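Local coordinates for cytochrome c-550-like protein (Thermosynechococcus elongatus, PDB 4LJI) that probably acts as a low-potential cytochrome c that carries electrons through a covalently bound heme and can partially replace cytochrome c-550 (PsbV), at residues N6-Y11 against V34-G39; R41-N46 against P129-E134; K48-H51 against L57-P60. All coordinates share one frame; numbering follows the deposited sequence.

Contact 1. Residues N6-Y11 against V34-G39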
loop_
_atom_site.group_PDB
_atom_site.type_symbol
_atom_site.label_atom_id
_atom_site.label_comp_id
_atom_site.label_asym_id
_atom_site.label_seq_id
_atom_site.Cartn_x
_atom_site.Cartn_y
_atom_site.Cartn_z
ATOM N N ASN A 6 19.481 3.408 -1.395
ATOM C CA ASN A 6 20.366 2.901 -0.351
ATOM C C ASN A 6 19.927 1.543 0.171
ATOM O O ASN A 6 20.762 0.696 0.456
ATOM C CB ASN A 6 20.516 3.894 0.810
ATOM C CG ASN A 6 21.532 3.424 1.857
ATOM O OD1 ASN A 6 22.736 3.375 1.588
ATOM N ND2 ASN A 6 21.049 3.072 3.051
ATOM N N TYR A 7 18.617 1.339 0.273
ATOM C CA TYR A 7 18.092 0.062 0.757
ATOM C C TYR A 7 18.641 -1.115 -0.036
ATOM O O TYR A 7 18.945 -2.159 0.521
ATOM C CB TYR A 7 16.563 0.054 0.778
ATOM C CG TYR A 7 15.966 -1.264 1.234
ATOM C CD1 TYR A 7 15.776 -1.529 2.583
ATOM C CD2 TYR A 7 15.628 -2.259 0.316
ATOM C CE1 TYR A 7 15.251 -2.731 3.008
ATOM C CE2 TYR A 7 15.079 -3.456 0.730
ATOM C CZ TYR A 7 14.897 -3.684 2.083
ATOM O OH TYR A 7 14.363 -4.872 2.514
ATOM N N VAL A 8 18.773 -0.929 -1.342
ATOM C CA VAL A 8 19.320 -1.968 -2.209
ATOM C C VAL A 8 20.825 -2.237 -1.985
ATOM O O VAL A 8 21.284 -3.393 -1.992
ATOM C CB VAL A 8 19.058 -1.609 -3.685
ATOM C CG1 VAL A 8 19.883 -2.552 -4.601
ATOM C CG2 VAL A 8 17.547 -1.598 -3.975
ATOM N N ILE A 9 21.604 -1.175 -1.810
ATOM C CA ILE A 9 23.032 -1.330 -1.537
ATOM C C ILE A 9 23.270 -1.991 -0.176
ATOM O O ILE A 9 23.986 -2.987 -0.084
ATOM C CB ILE A 9 23.762 0.023 -1.560
ATOM C CG1 ILE A 9 23.555 0.710 -2.904
ATOM C CG2 ILE A 9 25.246 -0.160 -1.289
ATOM C CD1 ILE A 9 24.013 -0.120 -4.049
ATOM N N GLN A 10 22.652 -1.433 0.866
ATOM C CA GLN A 10 22.938 -1.808 2.254
ATOM C C GLN A 10 22.149 -3.018 2.765
ATOM O O GLN A 10 22.664 -3.825 3.545
ATOM C CB GLN A 10 22.716 -0.604 3.189
ATOM C CG GLN A 10 22.949 -0.898 4.682
ATOM C CD GLN A 10 22.661 0.306 5.580
ATOM O OE1 GLN A 10 22.412 1.414 5.096
ATOM N NE2 GLN A 10 22.697 0.088 6.898
ATOM N N TYR A 11 20.909 -3.160 2.327
ATOM C CA TYR A 11 20.062 -4.203 2.870
ATOM C C TYR A 11 19.835 -5.365 1.905
ATOM O O TYR A 11 19.693 -6.511 2.331
ATOM C CB TYR A 11 18.762 -3.602 3.413
ATOM C CG TYR A 11 19.022 -2.742 4.636
ATOM C CD1 TYR A 11 19.842 -3.200 5.654
ATOM C CD2 TYR A 11 18.484 -1.465 4.757
ATOM C CE1 TYR A 11 20.110 -2.423 6.775
ATOM C CE2 TYR A 11 18.749 -0.676 5.880
ATOM C CZ TYR A 11 19.561 -1.164 6.882
ATOM O OH TYR A 11 19.838 -0.396 8.000
ATOM N N VAL A 34 20.008 -0.999 -10.156
ATOM C CA VAL A 34 18.968 -0.124 -10.662
ATOM C C VAL A 34 17.651 -0.877 -10.902
ATOM O O VAL A 34 16.581 -0.391 -10.537
ATOM C CB VAL A 34 19.444 0.567 -11.929
ATOM C CG1 VAL A 34 18.295 1.293 -12.613
ATOM C CG2 VAL A 34 20.572 1.516 -11.590
ATOM N N ASP A 35 17.737 -2.079 -11.468
ATOM C CA ASP A 35 16.578 -2.955 -11.610
ATOM C C ASP A 35 15.880 -3.175 -10.248
ATOM O O ASP A 35 14.670 -3.113 -10.162
ATOM C CB ASP A 35 16.969 -4.344 -12.109
ATOM C CG ASP A 35 17.462 -4.364 -13.564
ATOM O OD1 ASP A 35 16.982 -3.574 -14.421
ATOM O OD2 ASP A 35 18.331 -5.208 -13.858
ATOM N N LEU A 36 16.653 -3.513 -9.216
ATOM C CA LEU A 36 16.075 -3.797 -7.896
ATOM C C LEU A 36 15.520 -2.543 -7.252
ATOM O O LEU A 36 14.531 -2.611 -6.528
ATOM C CB LEU A 36 17.104 -4.463 -6.992
ATOM C CG LEU A 36 17.610 -5.820 -7.483
ATOM C CD1 LEU A 36 18.924 -6.166 -6.814
ATOM C CD2 LEU A 36 16.585 -6.892 -7.200
ATOM N N THR A 37 16.148 -1.396 -7.517
ATOM C CA THR A 37 15.608 -0.117 -7.057
ATOM C C THR A 37 14.262 0.155 -7.685
ATOM O O THR A 37 13.332 0.647 -7.007
ATOM C CB THR A 37 16.522 1.040 -7.423
ATOM O OG1 THR A 37 17.743 0.917 -6.705
ATOM C CG2 THR A 37 15.888 2.392 -7.129
ATOM N N ARG A 38 14.130 -0.199 -8.963
ATOM C CA ARG A 38 12.858 0.012 -9.667
ATOM C C ARG A 38 11.781 -0.942 -9.157
ATOM O O ARG A 38 10.609 -0.582 -8.958
ATOM C CB ARG A 38 13.036 -0.117 -11.187
ATOM C CG ARG A 38 13.749 1.090 -11.810
ATOM C CD ARG A 38 13.752 1.047 -13.320
ATOM N NE ARG A 38 14.768 1.941 -13.867
ATOM C CZ ARG A 38 15.097 2.002 -15.155
ATOM N NH1 ARG A 38 14.480 1.228 -16.038
ATOM N NH2 ARG A 38 16.037 2.841 -15.560
ATOM N N GLY A 39 12.210 -2.155 -8.820
ATOM C CA GLY A 39 11.312 -3.164 -8.292
ATOM C C GLY A 39 10.835 -2.765 -6.897
ATOM O O GLY A 39 9.637 -2.932 -6.558
#
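The two methyls of V8 do the touching here: CG1 meets the side chain of L36, and CG2 spans from the carbonyl carbon of L36 to the hydroxyl of T37. CG2 of V8 rests 3.7 Å from OG1 of T37, while CG1 of V8 lies 4.1 Å from CB of L36. With CG1 anti to the backbone N (chi1 169°), CG2 swings beside that N and lies against the L36-T37 peptide, 4.0 Å from C of L36. In both pairs the side chains cross at roughly a right angle. This is a small, buried, largely apolar seam between a short N-terminal helix, 6-10, and helix 33-46, the helix that runs up to the heme-attachment motif of the cytochrome c domain. L36 also packs on A119 of helix 111-127 and on V14. The hydroxyl of T37 is engaged twice, with the carbonyl of A33 one helical turn back and with the backbone N of D5 just ahead of the short helix, so that it ties the start of 6-10 down beside V8. Further out, Y7 turns to K40 in a cation-pi contact and lies on F120, with CB of Y11 3.6 Å above one face of its ring. On the outer surface of the short helix, ND2 of N6 donates to OE1 of Q10 at 3.0 Å, across one turn and near the amide plane of N6.

Contact 2. Residues R41-N46 against P129-E134. With HEC (heme c), chain C.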
loop_
_atom_site.group_PDB
_atom_site.type_symbol
_atom_site.label_atom_id
_atom_site.label_comp_id
_atom_site.label_asym_id
_atom_site.label_seq_id
_atom_site.Cartn_x
_atom_site.Cartn_y
_atom_site.Cartn_z
ATOM N N ARG A 41 10.586 0.326 -5.742
ATOM C CA ARG A 41 9.617 1.394 -5.943
ATOM C C ARG A 41 8.238 0.847 -6.331
ATOM O O ARG A 41 7.215 1.312 -5.841
ATOM C CB ARG A 41 10.155 2.372 -6.985
ATOM C CG ARG A 41 9.270 3.566 -7.270
ATOM C CD ARG A 41 10.148 4.663 -7.805
ATOM N NE ARG A 41 11.388 4.757 -7.035
ATOM C CZ ARG A 41 11.615 5.664 -6.089
ATOM N NH1 ARG A 41 10.689 6.570 -5.807
ATOM N NH2 ARG A 41 12.774 5.675 -5.442
ATOM N N LEU A 42 8.197 -0.138 -7.227
ATOM C CA LEU A 42 6.930 -0.764 -7.566
ATOM C C LEU A 42 6.278 -1.446 -6.380
ATOM O O LEU A 42 5.068 -1.434 -6.240
ATOM C CB LEU A 42 7.114 -1.797 -8.703
ATOM C CG LEU A 42 7.343 -1.149 -10.037
ATOM C CD1 LEU A 42 7.720 -2.241 -11.062
ATOM C CD2 LEU A 42 6.065 -0.404 -10.483
ATOM N N PHE A 43 7.081 -2.056 -5.517
ATOM C CA PHE A 43 6.527 -2.715 -4.359
ATOM C C PHE A 43 5.929 -1.660 -3.412
ATOM O O PHE A 43 4.840 -1.830 -2.887
ATOM C CB PHE A 43 7.624 -3.522 -3.680
ATOM C CG PHE A 43 7.189 -4.238 -2.427
ATOM C CD1 PHE A 43 6.642 -5.500 -2.479
ATOM C CD2 PHE A 43 7.355 -3.627 -1.188
ATOM C CE1 PHE A 43 6.274 -6.156 -1.322
ATOM C CE2 PHE A 43 7.005 -4.307 -0.033
ATOM C CZ PHE A 43 6.426 -5.550 -0.130
ATOM N N GLU A 44 6.690 -0.597 -3.175
ATOM C CA GLU A 44 6.247 0.463 -2.268
ATOM C C GLU A 44 4.964 1.100 -2.755
ATOM O O GLU A 44 4.160 1.549 -1.941
ATOM C CB GLU A 44 7.313 1.546 -2.162
ATOM C CG GLU A 44 8.572 1.070 -1.499
ATOM C CD GLU A 44 9.624 2.148 -1.453
ATOM O OE1 GLU A 44 10.300 2.247 -0.413
ATOM O OE2 GLU A 44 9.751 2.900 -2.451
ATOM N N GLU A 45 4.761 1.138 -4.074
ATOM C CA GLU A 45 3.593 1.823 -4.625
ATOM C C GLU A 45 2.348 0.954 -4.699
ATOM O O GLU A 45 1.219 1.457 -4.611
ATOM C CB GLU A 45 3.904 2.456 -5.996
ATOM C CG GLU A 45 5.087 3.465 -6.012
ATOM C CD GLU A 45 4.969 4.650 -5.031
ATOM O OE1 GLU A 45 3.873 4.906 -4.467
ATOM O OE2 GLU A 45 5.998 5.342 -4.830
ATOM N N ASN A 46 2.541 -0.354 -4.812
ATOM C CA ASN A 46 1.446 -1.246 -5.164
ATOM C C ASN A 46 1.114 -2.320 -4.157
ATOM O O ASN A 46 0.047 -2.943 -4.264
ATOM C CB ASN A 46 1.723 -1.920 -6.518
ATOM C CG ASN A 46 1.747 -0.930 -7.650
ATOM O OD1 ASN A 46 0.705 -0.358 -8.001
ATOM N ND2 ASN A 46 2.930 -0.682 -8.216
ATOM N N PRO A 129 17.457 -8.266 6.197
ATOM C CA PRO A 129 17.225 -8.500 7.629
ATOM C C PRO A 129 15.766 -8.314 8.035
ATOM O O PRO A 129 15.174 -7.281 7.718
ATOM C CB PRO A 129 18.094 -7.430 8.293
ATOM C CG PRO A 129 19.259 -7.300 7.342
ATOM C CD PRO A 129 18.620 -7.389 5.965
ATOM N N GLY A 130 15.193 -9.330 8.676
ATOM C CA GLY A 130 13.851 -9.257 9.227
ATOM C C GLY A 130 12.711 -9.506 8.257
ATOM O O GLY A 130 11.560 -9.683 8.665
ATOM N N TRP A 131 13.027 -9.519 6.968
ATOM C CA TRP A 131 12.003 -9.684 5.961
ATOM C C TRP A 131 11.158 -10.916 6.214
ATOM O O TRP A 131 11.678 -12.037 6.325
ATOM C CB TRP A 131 12.635 -9.774 4.580
ATOM C CG TRP A 131 11.662 -9.950 3.457
ATOM C CD1 TRP A 131 11.165 -11.127 2.987
ATOM C CD2 TRP A 131 11.103 -8.920 2.623
ATOM N NE1 TRP A 131 10.335 -10.899 1.924
ATOM C CE2 TRP A 131 10.278 -9.555 1.678
ATOM C CE3 TRP A 131 11.220 -7.531 2.591
ATOM C CZ2 TRP A 131 9.584 -8.849 0.689
ATOM C CZ3 TRP A 131 10.516 -6.825 1.619
ATOM C CH2 TRP A 131 9.701 -7.484 0.686
ATOM N N GLY A 132 9.857 -10.698 6.341
ATOM C CA GLY A 132 8.908 -11.786 6.496
ATOM C C GLY A 132 8.841 -12.438 7.866
ATOM O O GLY A 132 8.013 -13.323 8.096
ATOM N N VAL A 133 9.701 -12.018 8.783
ATOM C CA VAL A 133 9.637 -12.577 10.137
ATOM C C VAL A 133 8.820 -11.670 11.053
ATOM O O VAL A 133 9.357 -10.803 11.744
ATOM C CB VAL A 133 11.017 -12.849 10.743
ATOM C CG1 VAL A 133 10.855 -13.567 12.073
ATOM C CG2 VAL A 133 11.865 -13.692 9.789
ATOM N N GLU A 134 7.506 -11.883 11.032
ATOM C CA GLU A 134 6.557 -11.041 11.750
ATOM C C GLU A 134 5.495 -11.907 12.410
ATOM O O GLU A 134 4.478 -12.231 11.795
ATOM C CB GLU A 134 5.888 -10.062 10.781
HETATM FE FE HEC C . -0.096 -10.226 -1.988
HETATM C CHA HEC C . -0.008 -13.556 -1.080
HETATM C CHB HEC C . 2.818 -10.615 -3.791
HETATM C CHC HEC C . -0.336 -6.923 -3.173
HETATM C CHD HEC C . -2.641 -9.656 0.136
HETATM N NA HEC C . 1.183 -11.728 -2.329
HETATM C C1A HEC C . 0.990 -13.038 -1.890
HETATM C C2A HEC C . 2.100 -13.838 -2.369
HETATM C C3A HEC C . 2.879 -13.006 -3.112
HETATM C C4A HEC C . 2.315 -11.724 -3.136
HETATM C CMA HEC C . 4.136 -13.395 -3.845
HETATM C CAA HEC C . 2.367 -15.319 -2.095
HETATM C CBA HEC C . 3.115 -15.504 -0.751
HETATM C CGA HEC C . 3.437 -16.939 -0.413
HETATM O O1A HEC C . 3.203 -17.884 -1.219
HETATM O O2A HEC C . 3.973 -17.201 0.713
HETATM N NB HEC C . 1.027 -8.980 -3.229
HETATM C C1B HEC C . 2.137 -9.379 -3.878
HETATM C C2B HEC C . 2.630 -8.298 -4.638
HETATM C C3B HEC C . 1.754 -7.247 -4.526
HETATM C C4B HEC C . 0.731 -7.715 -3.576
HETATM C CMB HEC C . 3.863 -8.340 -5.513
HETATM C CAB HEC C . 1.844 -5.900 -5.142
HETATM C CBB HEC C . 1.685 -5.948 -6.518
HETATM N NC HEC C . -1.269 -8.578 -1.587
HETATM C C1C HEC C . -1.213 -7.354 -2.199
HETATM C C2C HEC C . -2.113 -6.517 -1.528
HETATM C C3C HEC C . -2.778 -7.270 -0.595
HETATM C C4C HEC C . -2.253 -8.591 -0.633
HETATM C CMC HEC C . -2.332 -5.042 -1.838
HETATM C CAC HEC C . -3.798 -6.735 0.361
HETATM C CBC HEC C . -4.959 -6.204 -0.086
HETATM N ND HEC C . -1.094 -11.375 -0.733
HETATM C C1D HEC C . -2.140 -10.955 -0.005
HETATM C C2D HEC C . -2.723 -12.084 0.718
HETATM C C3D HEC C . -1.992 -13.171 0.404
HETATM C C4D HEC C . -0.954 -12.705 -0.504
HETATM C CMD HEC C . -3.909 -12.023 1.662
HETATM C CAD HEC C . -2.233 -14.577 0.882
HETATM C CBD HEC C . -2.966 -15.310 -0.261
HETATM C CGD HEC C . -3.579 -16.696 -0.183
HETATM O O1D HEC C . -3.023 -17.661 0.408
HETATM O O2D HEC C . -4.677 -16.878 -0.765
#
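Helix 33-46, which leads into the CXXCH heme-binding motif, meets the loop that follows helix 111-127 through a single aromatic pair, F43 with W131. CZ of F43 comes to 3.9 Å from CH2 of W131. The side chains approach from opposite directions, both fully extended from the main chain with CG anti to N (chi1 178° for F43), which is how they bridge backbones whose nearest CA atoms, those of F43 and W131, stay 13.6 Å apart. The rings meet obliquely, planes at 45°. W131 sits at the second position of a type II turn closed by V133 N to G130 O, 3.0 Å, and G132 takes the positive phi that such a turn needs. The indole is pinned at its other side by NE1, bonded to the carbonyl of L64. At the helix's last turn, ND2 of N46 reaches back to a lone pair of L42 O at 3.0 Å, and OD1 of N46 is held by NE1 of W108; the carbonyl O of N46 lies 3.6 Å from CAB of the heme. F43 also meets F120 and L117 of helix 111-127, consistent with the packing of the helix before the CXXCH motif on the C-terminal helix in c-type cytochromes, which W131 extends from the loop.

Contact 3. Residues K48-H51 against L57-P60. With HEC (heme c), chain C.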
loop_
_atom_site.group_PDB
_atom_site.type_symbol
_atom_site.label_atom_id
_atom_site.label_comp_id
_atom_site.label_asym_id
_atom_site.label_seq_id
_atom_site.Cartn_x
_atom_site.Cartn_y
_atom_site.Cartn_z
ATOM N N LYS A 48 2.615 -2.406 -0.584
ATOM C CA LYS A 48 3.065 -2.166 0.791
ATOM C C LYS A 48 1.961 -2.122 1.856
ATOM O O LYS A 48 2.241 -2.338 3.021
ATOM C CB LYS A 48 3.946 -0.905 0.868
ATOM C CG LYS A 48 4.774 -0.794 2.120
ATOM C CD LYS A 48 5.751 0.349 1.953
ATOM C CE LYS A 48 6.388 0.721 3.273
ATOM N NZ LYS A 48 7.471 1.697 3.018
ATOM N N ASN A 49 0.721 -1.824 1.476
ATOM C CA ASN A 49 -0.327 -1.777 2.504
ATOM C C ASN A 49 -0.482 -3.161 3.145
ATOM O O ASN A 49 -0.796 -3.267 4.309
ATOM C CB ASN A 49 -1.694 -1.432 1.935
ATOM C CG ASN A 49 -1.762 -0.093 1.216
ATOM O OD1 ASN A 49 -2.836 0.237 0.735
ATOM N ND2 ASN A 49 -0.675 0.666 1.131
ATOM N N CYS A 50 -0.290 -4.236 2.353
ATOM C CA CYS A 50 -0.495 -5.580 2.867
ATOM C C CYS A 50 0.775 -6.322 3.190
ATOM O O CYS A 50 0.763 -7.300 3.940
ATOM C CB CYS A 50 -1.349 -6.398 1.869
ATOM S SG CYS A 50 -3.050 -5.672 1.695
ATOM N N HIS A 51 1.875 -5.884 2.586
ATOM C CA HIS A 51 3.089 -6.726 2.619
ATOM C C HIS A 51 4.263 -5.969 3.166
ATOM O O HIS A 51 5.412 -6.354 2.950
ATOM C CB HIS A 51 3.452 -7.265 1.223
ATOM C CG HIS A 51 2.512 -8.301 0.715
ATOM N ND1 HIS A 51 2.339 -9.516 1.343
ATOM C CD2 HIS A 51 1.751 -8.337 -0.395
ATOM C CE1 HIS A 51 1.507 -10.261 0.627
ATOM N NE2 HIS A 51 1.116 -9.546 -0.407
ATOM N N LEU A 57 -0.306 -8.932 5.923
ATOM C CA LEU A 57 -1.171 -8.485 7.023
ATOM C C LEU A 57 -2.518 -9.236 7.085
ATOM O O LEU A 57 -2.947 -9.645 8.177
ATOM C CB LEU A 57 -1.339 -6.966 6.979
ATOM C CG LEU A 57 -0.029 -6.189 7.222
ATOM C CD1 LEU A 57 -0.311 -4.707 7.447
ATOM C CD2 LEU A 57 0.742 -6.739 8.395
ATOM N N PRO A 58 -3.182 -9.443 5.931
ATOM C CA PRO A 58 -4.471 -10.147 6.019
ATOM C C PRO A 58 -4.402 -11.672 6.142
ATOM O O PRO A 58 -5.420 -12.301 6.432
ATOM C CB PRO A 58 -5.175 -9.749 4.719
ATOM C CG PRO A 58 -4.470 -8.554 4.243
ATOM C CD PRO A 58 -3.047 -8.765 4.631
ATOM N N ASN A 59 -3.237 -12.265 5.906
ATOM C CA ASN A 59 -3.032 -13.677 6.223
ATOM C C ASN A 59 -1.569 -13.926 6.559
ATOM O O ASN A 59 -0.793 -14.296 5.683
ATOM C CB ASN A 59 -3.460 -14.589 5.064
ATOM C CG ASN A 59 -3.263 -16.072 5.381
ATOM O OD1 ASN A 59 -3.091 -16.455 6.541
ATOM N ND2 ASN A 59 -3.312 -16.909 4.354
ATOM N N PRO A 60 -1.178 -13.702 7.820
ATOM C CA PRO A 60 0.249 -13.779 8.177
ATOM C C PRO A 60 0.901 -15.166 7.997
ATOM O O PRO A 60 2.134 -15.266 7.961
ATOM C CB PRO A 60 0.287 -13.291 9.635
ATOM C CG PRO A 60 -1.107 -13.346 10.103
ATOM C CD PRO A 60 -2.004 -13.192 8.929
HETATM FE FE HEC C . -0.096 -10.226 -1.988
HETATM C CHA HEC C . -0.008 -13.556 -1.080
HETATM C CHB HEC C . 2.818 -10.615 -3.791
HETATM C CHC HEC C . -0.336 -6.923 -3.173
HETATM C CHD HEC C . -2.641 -9.656 0.136
HETATM N NA HEC C . 1.183 -11.728 -2.329
HETATM C C1A HEC C . 0.990 -13.038 -1.890
HETATM C C2A HEC C . 2.100 -13.838 -2.369
HETATM C C3A HEC C . 2.879 -13.006 -3.112
HETATM C C4A HEC C . 2.315 -11.724 -3.136
HETATM C CMA HEC C . 4.136 -13.395 -3.845
HETATM C CAA HEC C . 2.367 -15.319 -2.095
HETATM C CBA HEC C . 3.115 -15.504 -0.751
HETATM C CGA HEC C . 3.437 -16.939 -0.413
HETATM O O1A HEC C . 3.203 -17.884 -1.219
HETATM O O2A HEC C . 3.973 -17.201 0.713
HETATM N NB HEC C . 1.027 -8.980 -3.229
HETATM C C1B HEC C . 2.137 -9.379 -3.878
HETATM C C2B HEC C . 2.630 -8.298 -4.638
HETATM C C3B HEC C . 1.754 -7.247 -4.526
HETATM C C4B HEC C . 0.731 -7.715 -3.576
HETATM C CMB HEC C . 3.863 -8.340 -5.513
HETATM C CAB HEC C . 1.844 -5.900 -5.142
HETATM C CBB HEC C . 1.685 -5.948 -6.518
HETATM N NC HEC C . -1.269 -8.578 -1.587
HETATM C C1C HEC C . -1.213 -7.354 -2.199
HETATM C C2C HEC C . -2.113 -6.517 -1.528
HETATM C C3C HEC C . -2.778 -7.270 -0.595
HETATM C C4C HEC C . -2.253 -8.591 -0.633
HETATM C CMC HEC C . -2.332 -5.042 -1.838
HETATM C CAC HEC C . -3.798 -6.735 0.361
HETATM C CBC HEC C . -4.959 -6.204 -0.086
HETATM N ND HEC C . -1.094 -11.375 -0.733
HETATM C C1D HEC C . -2.140 -10.955 -0.005
HETATM C C2D HEC C . -2.723 -12.084 0.718
HETATM C C3D HEC C . -1.992 -13.171 0.404
HETATM C C4D HEC C . -0.954 -12.705 -0.504
HETATM C CMD HEC C . -3.909 -12.023 1.662
HETATM C CAD HEC C . -2.233 -14.577 0.882
HETATM C CBD HEC C . -2.966 -15.310 -0.261
HETATM C CGD HEC C . -3.579 -16.696 -0.183
HETATM O O1D HEC C . -3.023 -17.661 0.408
HETATM O O2D HEC C . -4.677 -16.878 -0.765
#
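C50 O takes the backbone N-H of L57 in a nearly straight bond, 2.8 Å with 169° at the hydrogen and the donor in the carbonyl plane. The bond closes the loop that turns back after helix 48-51. L57 then sets its CG near C50 O and its CD1 3.5 Å from N49 O. Next in the chain, P58 puts CD 4.0 Å from CB of C50, CG 4.1 Å from SG of C50, and CB of its ring 4.0 Å from the heme methyl CMD, so the proline flanks the thioether. C50 and H51 end the CXXCH motif: SG of C50 is covalently joined to heme CAC at 1.9 Å, turned toward the porphyrin with SG beside the backbone N (chi1 -64°), and C47 makes the other thioether. H51 NE2 binds the iron at 2.1 Å, with C101 as the second axial ligand, an unusual His/Cys pair for a c-type heme. At the far side of the imidazole, ND1 is hydrogen-bonded to the carbonyl of S55, which should help fix the ring's rotation about the iron-nitrogen bond. N49 faces the second subunit, where its OD1 bonds to the backbone N of that chain's N49, and L57 packs on R102 of the second subunit.

How the contacts relate
Contacts 1 and 2 share helix 33-46, and the chain passes from its end straight into the heme-binding turn of contact 3. The first two are buried and largely apolar: V8 methyls on L36 and T37 in contact 1, away from the heme, and a ring pair in contact 2. They touch where Y11 O lies 3.9 Å from CD of P129 and Y7 OH 4.1 Å from CE3 of W131. Contact 3, about 21 Å from contact 1 between centres, is only partly buried; it adds to its packing a backbone hydrogen bond, and carries a thioether and an iron ligand. It is nested within the loop closed by contact 2, whose F43 CZ comes within 3.3 Å of H51 O. Both of these contacts reach the heme and the second subunit.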